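Local coordinates for divalent ion tolerance protein CutA1 (Ehrlichia chaffeensis, PDB 4IYQ) that probably binds copper ions, takes its name from divalent ion tolerance, and assembles as a trimer, at residues S26-T31 / P103-I108; N55-I60 / A77-T82. All blocks are in the same frame, centred on the assembly; numbering follows the deposited sequence.

How the interactions relate
From the N terminus, strand 25-32 comes first, and its residues 26-31 wait through two helices and a beta hairpin before 103-108 pairs with them; interaction 1 therefore closes a loop of 71 residues. Interaction 2, 55-60 with 77-82, closes the much shorter hairpin loop and is nested inside it. Strands 25-32 and 69-83 are neighbours, linked by probable hydrogen bonds such as Leu-28 O to Leu-80 N at 2.7 Å, so the two contacts continue one antiparallel sheet in the order 53-66, 69-83, 25-32, 105-108. With the helices between, this is the ferredoxin-like topology. The centres of the two contacts lie about 9 Å apart.

Interaction 1 of 2, residues S26-T31 / P103-I108; sequences SLLYTT and PAIITI
Thr-30 meets Ala-104 through its hydroxyl: chi1 of -166° sets OG1 opposite the backbone N and turns it to the carbonyl oxygen of Ala-104, where Thr-30 OG1 donates to Ala-104 O at 2.8 Å. The donor stands 35° from the carbonyl plane. Tyr-29 has a comparable first torsion, chi1 177°, but here it carries the ring toward strand 69-83, leaving CB as the nearest side-chain atom to Ile-106, whose CD1 lies obliquely to the ring; Tyr-29 CB is 4.4 Å from Ile-106 CB. The ring itself runs out over strand 69-83 to Ala-77, and its hydroxyl bonds to the side-chain amide of Asn-55 of the second subunit.

The backbone evidence is an antiparallel ladder. Tyr-29 and Ile-106 form a hydrogen-bonded pair, with Tyr-29 N to Ile-106 O at 2.7 Å and Ile-106 N to Tyr-29 O at 2.9 Å. Leu-27 and Ile-108 form the next such pair, Leu-27 N lying 2.8 Å from Ile-108 O. Between them Leu-28 and Thr-107, a non-hydrogen-bonded pair, extend their side chains alongside each other, Leu-28 CG being 4.0 Å from Thr-107 OG1. On the same face Leu-28 CD2 touches Ile-105 CG2 at 4.3 Å. Near Ala-104 a water accepts its N-H and donates to Thr-31 O, bridging the two segments.

Ser-26 OG is hydrogen-bonded to Asp-109 OD1. The face bearing Leu-28, Ile-105 and Thr-107 packs under helix 87-97, against Thr-91, Ile-94 and Val-87. Strand 25-32 is flanked on its other edge by strand 69-83, while Ile-106 and Thr-107 pair with a strand of the second subunit, carrying the sheet across the trimer interface.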
loop_
_atom_site.group_PDB
_atom_site.type_symbol
_atom_site.label_atom_id
_atom_site.label_comp_id
_atom_site.label_asym_id
_atom_site.label_seq_id
_atom_site.Cartn_x
_atom_site.Cartn_y
_atom_site.Cartn_z
ATOM N N SER A 26 -11.322 -7.449 -1.530
ATOM C CA SER A 26 -11.003 -6.025 -1.562
ATOM C C SER A 26 -10.074 -5.626 -0.399
ATOM O O SER A 26 -10.059 -6.263 0.660
ATOM C CB SER A 26 -12.286 -5.207 -1.496
ATOM O OG SER A 26 -13.188 -5.533 -2.549
ATOM N N LEU A 27 -9.292 -4.576 -0.592
ATOM C CA LEU A 27 -8.469 -4.060 0.489
ATOM C C LEU A 27 -9.036 -2.715 0.967
ATOM O O LEU A 27 -9.440 -1.865 0.158
ATOM C CB LEU A 27 -7.031 -3.889 0.032
ATOM C CG LEU A 27 -6.321 -5.095 -0.575
ATOM C CD1 LEU A 27 -4.917 -4.678 -0.985
ATOM C CD2 LEU A 27 -6.288 -6.296 0.358
ATOM N N LEU A 28 -9.076 -2.518 2.277
ATOM C CA LEU A 28 -9.424 -1.215 2.815
ATOM C C LEU A 28 -8.224 -0.623 3.532
ATOM O O LEU A 28 -7.519 -1.305 4.279
ATOM C CB LEU A 28 -10.626 -1.303 3.763
ATOM C CG LEU A 28 -11.998 -1.255 3.082
ATOM C CD1 LEU A 28 -12.288 -2.544 2.336
ATOM C CD2 LEU A 28 -13.110 -0.958 4.066
ATOM N N TYR A 29 -8.021 0.667 3.315
ATOM C CA TYR A 29 -6.927 1.398 3.924
ATOM C C TYR A 29 -7.464 2.551 4.764
ATOM O O TYR A 29 -8.318 3.308 4.308
ATOM C CB TYR A 29 -5.992 1.906 2.824
ATOM C CG TYR A 29 -4.827 2.750 3.271
ATOM C CD1 TYR A 29 -3.594 2.169 3.528
ATOM C CD2 TYR A 29 -4.943 4.138 3.393
ATOM C CE1 TYR A 29 -2.502 2.931 3.906
ATOM C CE2 TYR A 29 -3.856 4.918 3.781
ATOM C CZ TYR A 29 -2.631 4.301 4.034
ATOM O OH TYR A 29 -1.528 5.034 4.413
ATOM N N THR A 30 -6.950 2.691 5.984
ATOM C CA THR A 30 -7.341 3.800 6.851
ATOM C C THR A 30 -6.170 4.143 7.776
ATOM O O THR A 30 -5.212 3.370 7.916
ATOM C CB THR A 30 -8.626 3.465 7.698
ATOM O OG1 THR A 30 -9.166 4.652 8.288
ATOM C CG2 THR A 30 -8.322 2.458 8.810
ATOM N N THR A 31 -6.239 5.312 8.401
ATOM C CA THR A 31 -5.205 5.695 9.356
ATOM C C THR A 31 -5.832 6.064 10.713
ATOM O O THR A 31 -6.982 6.455 10.778
ATOM C CB THR A 31 -4.358 6.869 8.810
ATOM O OG1 THR A 31 -5.210 7.998 8.600
ATOM C CG2 THR A 31 -3.729 6.507 7.488
ATOM N N PRO A 103 -12.280 10.512 8.633
ATOM C CA PRO A 103 -11.210 9.542 8.394
ATOM C C PRO A 103 -11.027 9.248 6.905
ATOM O O PRO A 103 -11.980 9.393 6.129
ATOM C CB PRO A 103 -11.706 8.301 9.137
ATOM C CG PRO A 103 -13.195 8.394 8.993
ATOM C CD PRO A 103 -13.525 9.862 9.081
ATOM N N ALA A 104 -9.815 8.869 6.509
ATOM C CA ALA A 104 -9.603 8.306 5.181
ATOM C C ALA A 104 -9.965 6.826 5.224
ATOM O O ALA A 104 -9.298 6.043 5.891
ATOM C CB ALA A 104 -8.144 8.490 4.729
ATOM N N ILE A 105 -11.025 6.440 4.531
ATOM C CA ILE A 105 -11.353 5.029 4.397
ATOM C C ILE A 105 -11.433 4.701 2.933
ATOM O O ILE A 105 -12.406 5.024 2.272
ATOM C CB ILE A 105 -12.653 4.682 5.078
ATOM C CG1 ILE A 105 -12.665 5.258 6.500
ATOM C CG2 ILE A 105 -12.848 3.175 5.087
ATOM C CD1 ILE A 105 -14.066 5.273 7.115
ATOM N N ILE A 106 -10.383 4.063 2.438
ATOM C CA ILE A 106 -10.130 3.932 1.009
ATOM C C ILE A 106 -10.109 2.467 0.572
ATOM O O ILE A 106 -9.471 1.632 1.209
ATOM C CB ILE A 106 -8.794 4.599 0.657
ATOM C CG1 ILE A 106 -8.852 6.085 1.036
ATOM C CG2 ILE A 106 -8.444 4.388 -0.801
ATOM C CD1 ILE A 106 -7.518 6.797 0.916
ATOM N N THR A 107 -10.813 2.173 -0.515
ATOM C CA THR A 107 -10.949 0.819 -1.014
ATOM C C THR A 107 -10.129 0.585 -2.270
ATOM O O THR A 107 -10.256 1.313 -3.258
ATOM C CB THR A 107 -12.417 0.485 -1.343
ATOM O OG1 THR A 107 -13.235 0.739 -0.200
ATOM C CG2 THR A 107 -12.548 -0.982 -1.765
ATOM N N ILE A 108 -9.309 -0.451 -2.247
ATOM C CA ILE A 108 -8.569 -0.822 -3.433
ATOM C C ILE A 108 -8.969 -2.248 -3.782
ATOM O O ILE A 108 -8.938 -3.116 -2.924
ATOM C CB ILE A 108 -7.045 -0.700 -3.206
ATOM C CG1 ILE A 108 -6.641 0.763 -3.187
ATOM C CG2 ILE A 108 -6.258 -1.388 -4.292
ATOM C CD1 ILE A 108 -5.310 0.975 -2.521
HETATM O O HOH W 1 -7.725 8.321 8.757
#

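Interaction 2 of 2, residues N55-I60 / A77-T82; sequences NIFSNI and AIILKT
Phe-57 and Ala-77 face each other as a hydrogen-bonded antiparallel pair: Phe-57 N lies 2.8 Å from Ala-77 O, and Ala-77 N is equally close to Phe-57 O. Two residues along, Asn-55 and Ile-79 repeat the pattern, with Asn-55 N to Ile-79 O at 2.8 Å and an N-H...O angle of 169°, nearly straight. The Phe-57 ring follows from chi1 of -58°, which puts CG beside its own backbone N and sends the ring back along the strand toward Ile-79. There Phe-57 CE1 touches Ile-79 CD1 at 3.8 Å, the methyl coming in obliquely. The oxygen of Ala-77 sits at the ring edge, in its plane, 3.8 Å from Phe-57 CD1. On the opposite face Ile-56 and Ile-78 extend side by side, Ile-56 CG1 being 4.1 Å from Ile-78 CG2.

Lys-81 bends at its last torsion, chi4 80°, and brings its ammonium end to the side-chain amide of Asn-55, with Lys-81 NZ 3.9 Å from Asn-55 CG.

Further out, Ile-56 and Ile-78 rest on helix 35-47, at Tyr-35, Ser-42 and Ala-38. Past Ser-58 the chain turns: Asn-59 and Ile-60 both face Glu-75 in a G1 bulge, and Ile-60 swings in near Ala-77. Phe-57 and Ile-79 pack on Tyr-29 of the third subunit, while Asn-55 and Ile-56 pair with one of its strands.

The chemistry thus divides by face: Ile-56 and Ile-78 give an aliphatic face to the helix, and the other face is apolar at Phe-57, Ala-77 and Ile-79 but polar where Asn-55 and the end of Lys-81 meet. Ala-77 O accepts one N-H and also meets the ring edge, whose slightly positive hydrogens would suit it, consistent with a hairpin settled by main-chain bonds and largely apolar packing.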
loop_
_atom_site.group_PDB
_atom_site.type_symbol
_atom_site.label_atom_id
_atom_site.label_comp_id
_atom_site.label_asym_id
_atom_site.label_seq_id
_atom_site.Cartn_x
_atom_site.Cartn_y
_atom_site.Cartn_z
ATOM N N ASN A 55 -3.517 -5.581 8.640
ATOM C CA ASN A 55 -2.088 -5.323 8.767
ATOM C C ASN A 55 -1.883 -3.914 9.301
ATOM O O ASN A 55 -2.273 -2.937 8.662
ATOM C CB ASN A 55 -1.361 -5.504 7.424
ATOM C CG ASN A 55 -1.383 -6.943 6.942
ATOM O OD1 ASN A 55 -1.575 -7.872 7.726
ATOM N ND2 ASN A 55 -1.184 -7.130 5.654
ATOM N N ILE A 56 -1.287 -3.813 10.484
ATOM C CA ILE A 56 -1.112 -2.519 11.109
ATOM C C ILE A 56 0.325 -2.057 10.971
ATOM O O ILE A 56 1.258 -2.755 11.376
ATOM C CB ILE A 56 -1.516 -2.540 12.595
ATOM C CG1 ILE A 56 -2.955 -3.043 12.748
ATOM C CG2 ILE A 56 -1.364 -1.156 13.186
ATOM C CD1 ILE A 56 -3.377 -3.334 14.190
ATOM N N PHE A 57 0.480 -0.886 10.354
ATOM C CA PHE A 57 1.754 -0.203 10.185
ATOM C C PHE A 57 1.845 0.946 11.202
ATOM O O PHE A 57 1.006 1.855 11.205
ATOM C CB PHE A 57 1.903 0.352 8.766
ATOM C CG PHE A 57 1.790 -0.681 7.670
ATOM C CD1 PHE A 57 0.569 -1.302 7.393
ATOM C CD2 PHE A 57 2.904 -1.001 6.876
ATOM C CE1 PHE A 57 0.470 -2.238 6.372
ATOM C CE2 PHE A 57 2.814 -1.936 5.862
ATOM C CZ PHE A 57 1.597 -2.558 5.602
ATOM N N SER A 58 2.860 0.904 12.058
ATOM C CA SER A 58 3.056 1.918 13.102
ATOM C C SER A 58 4.007 3.053 12.708
ATOM O O SER A 58 4.759 2.942 11.737
ATOM C CB SER A 58 3.565 1.241 14.363
ATOM O OG SER A 58 2.565 0.375 14.848
ATOM N N ASN A 59 3.976 4.138 13.479
ATOM C CA ASN A 59 4.911 5.255 13.308
ATOM C C ASN A 59 4.988 5.724 11.865
ATOM O O ASN A 59 6.064 5.829 11.282
ATOM C CB ASN A 59 6.322 4.894 13.802
ATOM N N ILE A 60 3.838 5.989 11.269
ATOM C CA ILE A 60 3.859 6.630 9.976
ATOM C C ILE A 60 3.622 8.111 10.261
ATOM O O ILE A 60 2.979 8.483 11.255
ATOM C CB ILE A 60 2.818 6.024 8.995
ATOM C CG1 ILE A 60 1.405 6.481 9.315
ATOM C CG2 ILE A 60 2.946 4.489 8.922
ATOM C CD1 ILE A 60 0.929 7.543 8.380
ATOM N N ALA A 77 -1.170 3.166 10.067
ATOM C CA ALA A 77 -1.964 2.865 8.889
ATOM C C ALA A 77 -2.454 1.438 9.008
ATOM O O ALA A 77 -1.821 0.616 9.669
ATOM C CB ALA A 77 -1.155 3.074 7.613
ATOM N N ILE A 78 -3.601 1.146 8.408
ATOM C CA ILE A 78 -4.094 -0.220 8.398
ATOM C C ILE A 78 -4.516 -0.652 7.015
ATOM O O ILE A 78 -5.177 0.097 6.305
ATOM C CB ILE A 78 -5.307 -0.437 9.311
ATOM C CG1 ILE A 78 -5.269 0.452 10.550
ATOM C CG2 ILE A 78 -5.417 -1.916 9.671
ATOM C CD1 ILE A 78 -6.559 0.380 11.334
ATOM N N ILE A 79 -4.123 -1.862 6.641
ATOM C CA ILE A 79 -4.694 -2.527 5.490
ATOM C C ILE A 79 -5.621 -3.625 5.997
ATOM O O ILE A 79 -5.218 -4.500 6.761
ATOM C CB ILE A 79 -3.617 -3.128 4.575
ATOM C CG1 ILE A 79 -2.775 -2.015 3.958
ATOM C CG2 ILE A 79 -4.251 -3.958 3.478
ATOM C CD1 ILE A 79 -1.589 -2.543 3.159
ATOM N N LEU A 80 -6.873 -3.552 5.579
ATOM C CA LEU A 80 -7.891 -4.494 5.986
ATOM C C LEU A 80 -8.286 -5.342 4.788
ATOM O O LEU A 80 -8.379 -4.826 3.669
ATOM C CB LEU A 80 -9.092 -3.746 6.548
ATOM C CG LEU A 80 -8.680 -2.730 7.616
ATOM C CD1 LEU A 80 -9.689 -1.588 7.738
ATOM C CD2 LEU A 80 -8.509 -3.438 8.941
ATOM N N LYS A 81 -8.467 -6.642 4.995
ATOM C CA LYS A 81 -8.828 -7.520 3.887
ATOM C C LYS A 81 -10.199 -8.155 4.049
ATOM O O LYS A 81 -10.501 -8.774 5.073
ATOM C CB LYS A 81 -7.763 -8.605 3.707
ATOM C CG LYS A 81 -6.346 -8.068 3.864
ATOM C CD LYS A 81 -5.330 -8.976 3.220
ATOM C CE LYS A 81 -3.950 -8.733 3.809
ATOM N NZ LYS A 81 -3.800 -9.425 5.128
ATOM N N THR A 82 -11.019 -8.034 3.013
ATOM C CA THR A 82 -12.358 -8.613 3.040
ATOM C C THR A 82 -12.845 -9.001 1.628
ATOM O O THR A 82 -12.086 -8.947 0.678
ATOM C CB THR A 82 -13.361 -7.642 3.712
ATOM O OG1 THR A 82 -14.613 -8.308 3.873
ATOM C CG2 THR A 82 -13.560 -6.369 2.890
#